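Local coordinates for protein thermospermine synthase (Medicago truncatula, PDB 6BQ6) that probably catalyses the transfer of an aminopropyl group from decarboxylated S-adenosylmethionine to spermidine, yielding thermospermine and methylthioadenosine in plant polyamine biosynthesis, at residues L39-T51 with I59-L71. Sequence-based numbering, arbitrary orientation. Where two conformers were deposited one is given.
Sequences LRWCFALNSILHT and IALLDTKPFGKAL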
# COMPACT_ATOMS: atom_id res chain seq x y z
N LEU B 39 -10.06 -0.41 4.26
CA LEU B 39 -9.61 0.94 4.42
C LEU B 39 -8.22 1.03 5.05
O LEU B 39 -8.01 0.48 6.07
CB LEU B 39 -10.62 1.61 5.31
CG LEU B 39 -10.65 3.07 5.56
CD1 LEU B 39 -10.87 3.82 4.26
CD2 LEU B 39 -11.80 3.29 6.51
N ARG B 40 -7.32 1.75 4.43
CA ARG B 40 -5.97 1.84 4.93
C ARG B 40 -5.59 3.27 5.19
O ARG B 40 -5.93 4.15 4.45
CB ARG B 40 -5.01 1.15 3.98
CG ARG B 40 -5.03 -0.34 4.18
CD ARG B 40 -4.29 -1.17 3.13
NE ARG B 40 -3.36 -0.38 2.35
CZ ARG B 40 -2.71 -0.87 1.29
NH1 ARG B 40 -2.81 -2.15 0.94
NH2 ARG B 40 -1.89 -0.06 0.61
N TRP B 41 -4.87 3.47 6.27
CA TRP B 41 -4.53 4.80 6.74
C TRP B 41 -3.02 4.77 6.91
O TRP B 41 -2.55 3.92 7.69
CB TRP B 41 -5.24 4.95 8.06
CG TRP B 41 -5.12 6.15 8.85
CD1 TRP B 41 -4.89 6.20 10.21
CD2 TRP B 41 -5.37 7.49 8.43
NE1 TRP B 41 -4.99 7.50 10.65
CE2 TRP B 41 -5.27 8.31 9.58
CE3 TRP B 41 -5.69 8.08 7.21
CZ2 TRP B 41 -5.44 9.67 9.53
CZ3 TRP B 41 -5.84 9.43 7.15
CH2 TRP B 41 -5.71 10.23 8.32
N CYS B 42 -2.28 5.61 6.17
CA CYS B 42 -0.82 5.48 6.10
C CYS B 42 -0.10 6.77 6.49
O CYS B 42 -0.49 7.85 6.07
CB CYS B 42 -0.38 5.07 4.72
SG CYS B 42 -1.44 3.75 4.03
N PHE B 43 0.89 6.63 7.36
CA PHE B 43 1.66 7.77 7.86
C PHE B 43 3.09 7.65 7.35
O PHE B 43 3.72 6.61 7.49
CB PHE B 43 1.77 7.75 9.40
CG PHE B 43 0.51 7.58 10.12
CD1 PHE B 43 -0.72 7.91 9.57
CD2 PHE B 43 0.55 7.15 11.45
CE1 PHE B 43 -1.86 7.78 10.32
CE2 PHE B 43 -0.61 7.01 12.17
CZ PHE B 43 -1.80 7.31 11.62
N ALA B 44 3.64 8.74 6.82
CA ALA B 44 5.05 8.71 6.42
C ALA B 44 5.89 8.58 7.70
O ALA B 44 5.52 9.11 8.76
CB ALA B 44 5.44 9.94 5.68
N LEU B 45 6.97 7.83 7.58
CA LEU B 45 7.81 7.43 8.69
C LEU B 45 9.17 8.13 8.65
O LEU B 45 9.86 8.10 7.62
CB LEU B 45 8.08 5.96 8.60
CG LEU B 45 7.22 4.90 9.22
CD1 LEU B 45 7.78 3.53 8.88
CD2 LEU B 45 7.27 5.06 10.71
N ASN B 46 9.59 8.67 9.79
CA ASN B 46 10.98 9.12 10.00
C ASN B 46 11.84 7.92 10.43
O ASN B 46 12.93 7.66 9.90
CB ASN B 46 11.06 10.19 11.08
CG ASN B 46 10.51 11.54 10.65
OD1 ASN B 46 10.79 12.01 9.55
ND2 ASN B 46 9.77 12.21 11.54
N SER B 47 11.38 7.18 11.44
CA SER B 47 12.16 6.05 11.89
C SER B 47 11.34 5.06 12.65
O SER B 47 10.17 5.33 12.99
CB SER B 47 13.41 6.49 12.68
OG SER B 47 13.05 6.93 13.92
N ILE B 48 11.93 3.90 12.89
CA ILE B 48 11.34 2.89 13.74
C ILE B 48 12.20 2.81 14.97
O ILE B 48 13.35 2.34 14.92
CB ILE B 48 11.28 1.53 13.01
CG1 ILE B 48 10.46 1.70 11.72
CG2 ILE B 48 10.69 0.46 13.91
CD1 ILE B 48 10.58 0.54 10.73
N LEU B 49 11.67 3.35 16.07
CA LEU B 49 12.49 3.67 17.23
C LEU B 49 12.80 2.45 18.05
O LEU B 49 13.97 2.23 18.42
CB LEU B 49 11.84 4.74 18.10
CG LEU B 49 11.71 6.14 17.45
CD1 LEU B 49 10.85 7.02 18.33
CD2 LEU B 49 13.07 6.79 17.22
N HIS B 50 11.79 1.56 18.09
CA HIS B 50 11.85 0.20 18.67
C HIS B 50 10.78 -0.76 18.12
O HIS B 50 9.68 -0.35 17.74
CB HIS B 50 11.66 0.29 20.18
CG HIS B 50 11.54 -1.05 20.85
ND1 HIS B 50 12.55 -1.59 21.62
CD2 HIS B 50 10.53 -1.96 20.87
CE1 HIS B 50 12.18 -2.77 22.09
NE2 HIS B 50 10.96 -3.02 21.65
N THR B 51 11.09 -2.05 18.08
CA THR B 51 10.10 -3.08 17.75
C THR B 51 10.39 -4.28 18.68
O THR B 51 11.55 -4.54 19.00
CB THR B 51 10.11 -3.47 16.25
OG1 THR B 51 9.44 -2.47 15.46
CG2 THR B 51 9.43 -4.77 16.01
N ILE B 59 5.11 -4.91 20.16
CA ILE B 59 5.18 -3.55 20.64
C ILE B 59 6.13 -2.82 19.71
O ILE B 59 7.18 -3.33 19.42
CB ILE B 59 5.76 -3.51 22.08
CG1 ILE B 59 4.93 -4.44 22.98
CG2 ILE B 59 5.78 -2.08 22.56
CD1 ILE B 59 5.60 -4.91 24.24
N ALA B 60 5.74 -1.64 19.23
CA ALA B 60 6.58 -0.83 18.34
C ALA B 60 6.38 0.64 18.67
O ALA B 60 5.27 1.04 19.02
CB ALA B 60 6.22 -1.10 16.88
N LEU B 61 7.47 1.41 18.68
CA LEU B 61 7.41 2.85 18.76
C LEU B 61 8.00 3.46 17.49
O LEU B 61 9.17 3.22 17.15
CB LEU B 61 8.14 3.34 19.99
CG LEU B 61 7.99 4.82 20.32
CD1 LEU B 61 6.60 5.23 20.82
CD2 LEU B 61 9.06 5.22 21.34
N LEU B 62 7.14 4.19 16.78
CA LEU B 62 7.49 4.72 15.46
C LEU B 62 7.64 6.19 15.57
O LEU B 62 6.90 6.81 16.28
CB LEU B 62 6.37 4.41 14.46
CG LEU B 62 5.95 2.95 14.43
CD1 LEU B 62 4.86 2.74 13.38
CD2 LEU B 62 7.11 2.01 14.15
N ASP B 63 8.52 6.78 14.79
CA ASP B 63 8.59 8.20 14.71
C ASP B 63 7.94 8.55 13.36
O ASP B 63 8.49 8.28 12.34
CB ASP B 63 10.01 8.69 14.79
CG ASP B 63 10.12 10.20 14.64
OD1 ASP B 63 9.08 10.88 14.49
OD2 ASP B 63 11.27 10.70 14.64
N THR B 64 6.74 9.08 13.42
CA THR B 64 5.95 9.38 12.21
C THR B 64 5.99 10.85 11.93
O THR B 64 6.04 11.66 12.84
CB THR B 64 4.49 8.91 12.35
OG1 THR B 64 3.74 9.82 13.16
CG2 THR B 64 4.42 7.53 12.98
N LYS B 65 5.88 11.20 10.66
CA LYS B 65 5.91 12.59 10.26
C LYS B 65 4.64 13.30 10.66
O LYS B 65 4.71 14.35 11.31
CB LYS B 65 6.21 12.72 8.79
CG LYS B 65 7.60 12.22 8.40
CD LYS B 65 7.91 12.56 6.94
CE LYS B 65 9.17 11.88 6.44
NZ LYS B 65 10.36 12.69 6.83
N PRO B 66 3.44 12.75 10.31
CA PRO B 66 2.26 13.54 10.64
C PRO B 66 1.91 13.62 12.14
O PRO B 66 1.44 14.68 12.64
CB PRO B 66 1.17 12.86 9.82
CG PRO B 66 1.64 11.48 9.61
CD PRO B 66 3.13 11.59 9.47
N PHE B 67 2.17 12.57 12.89
CA PHE B 67 1.66 12.47 14.24
C PHE B 67 2.74 12.30 15.31
O PHE B 67 2.40 12.04 16.46
CB PHE B 67 0.63 11.34 14.31
CG PHE B 67 -0.54 11.56 13.38
CD1 PHE B 67 -1.30 12.69 13.50
CD2 PHE B 67 -0.84 10.65 12.36
CE1 PHE B 67 -2.38 12.93 12.66
CE2 PHE B 67 -1.91 10.90 11.51
CZ PHE B 67 -2.68 12.03 11.67
N GLY B 68 4.00 12.46 14.97
CA GLY B 68 5.09 12.20 15.93
C GLY B 68 5.23 10.74 16.32
O GLY B 68 4.90 9.79 15.56
N LYS B 69 5.72 10.55 17.54
CA LYS B 69 6.01 9.24 18.02
C LYS B 69 4.71 8.49 18.25
O LYS B 69 3.78 9.03 18.89
CB LYS B 69 6.82 9.33 19.31
CG LYS B 69 8.21 9.91 19.09
CD LYS B 69 8.98 10.02 20.42
CE LYS B 69 10.49 10.17 20.20
NZ LYS B 69 10.90 10.73 18.87
N ALA B 70 4.63 7.27 17.74
CA ALA B 70 3.40 6.51 17.80
C ALA B 70 3.67 5.14 18.38
O ALA B 70 4.59 4.45 17.92
CB ALA B 70 2.84 6.36 16.41
N LEU B 71 2.84 4.78 19.37
CA LEU B 71 2.92 3.49 20.01
C LEU B 71 1.96 2.58 19.28
O LEU B 71 0.77 2.90 19.17
CB LEU B 71 2.59 3.61 21.49
CG LEU B 71 2.59 2.29 22.26
CD1 LEU B 71 4.00 1.72 22.40
CD2 LEU B 71 1.94 2.47 23.63
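An antiparallel beta hairpin in the N-terminal tetramerisation domain pairs strand 47-53 with 58-64; one classic beta bulge lies where strand 39-45 turns into the hairpin, a second within it. At the first, N46 and S47 both face D63, whose O accepts from N46 N at 2.8 Å and from S47 N at 3.2 Å, the latter in the carbonyl plane on a lone pair. At the second, L61 O accepts L49 N at 2.7 Å, nearly along its C=O axis, and H50 N on a lone pair. Between them I48 CG2 lies alongside L62 CD2, and both side chains point the same way.

At the corner the N46 amide is held from two directions: K65 NZ donates to N46 OD1 at 2.8 Å, while N46 ND2 gives a straight but weak bond to D63 OD1, the amide and carboxylate planes 68° apart. The K65 chain runs past A44 CB, which its CD touches at 3.8 Å, and a bend at the last torsion (chi4 -83°) then turns NZ onto N46 OD1.

On the 39-45 side of the corner the contact becomes aromatic. The edge of F67 meets the face of F43 in a T-shaped stack, centroids 4.7 Å apart and planes at 71°, with F67 CD2 over the ring centre. P66 CG packs on F43 CB at 3.7 Å. With an alanine at F43, the F67 edge would probably lose its aromatic face and a gap would open beside W41, whose ring face F43 CE1 touches. T64 OG1 steadies the turn, accepting from F67 N in an ST motif and donating to G68 O at 2.7 Å. Residues 39-43 pair antiparallel with a strand of a second subunit, extending the sheet across the interface. The chemistry thus divides: the shared D63 carbonyl and the N46-K65 bond hold the corner, the L61 carbonyl holds the second bulge, and the F43-F67 stack ties the 65-68 turn to the subunit-pairing strand.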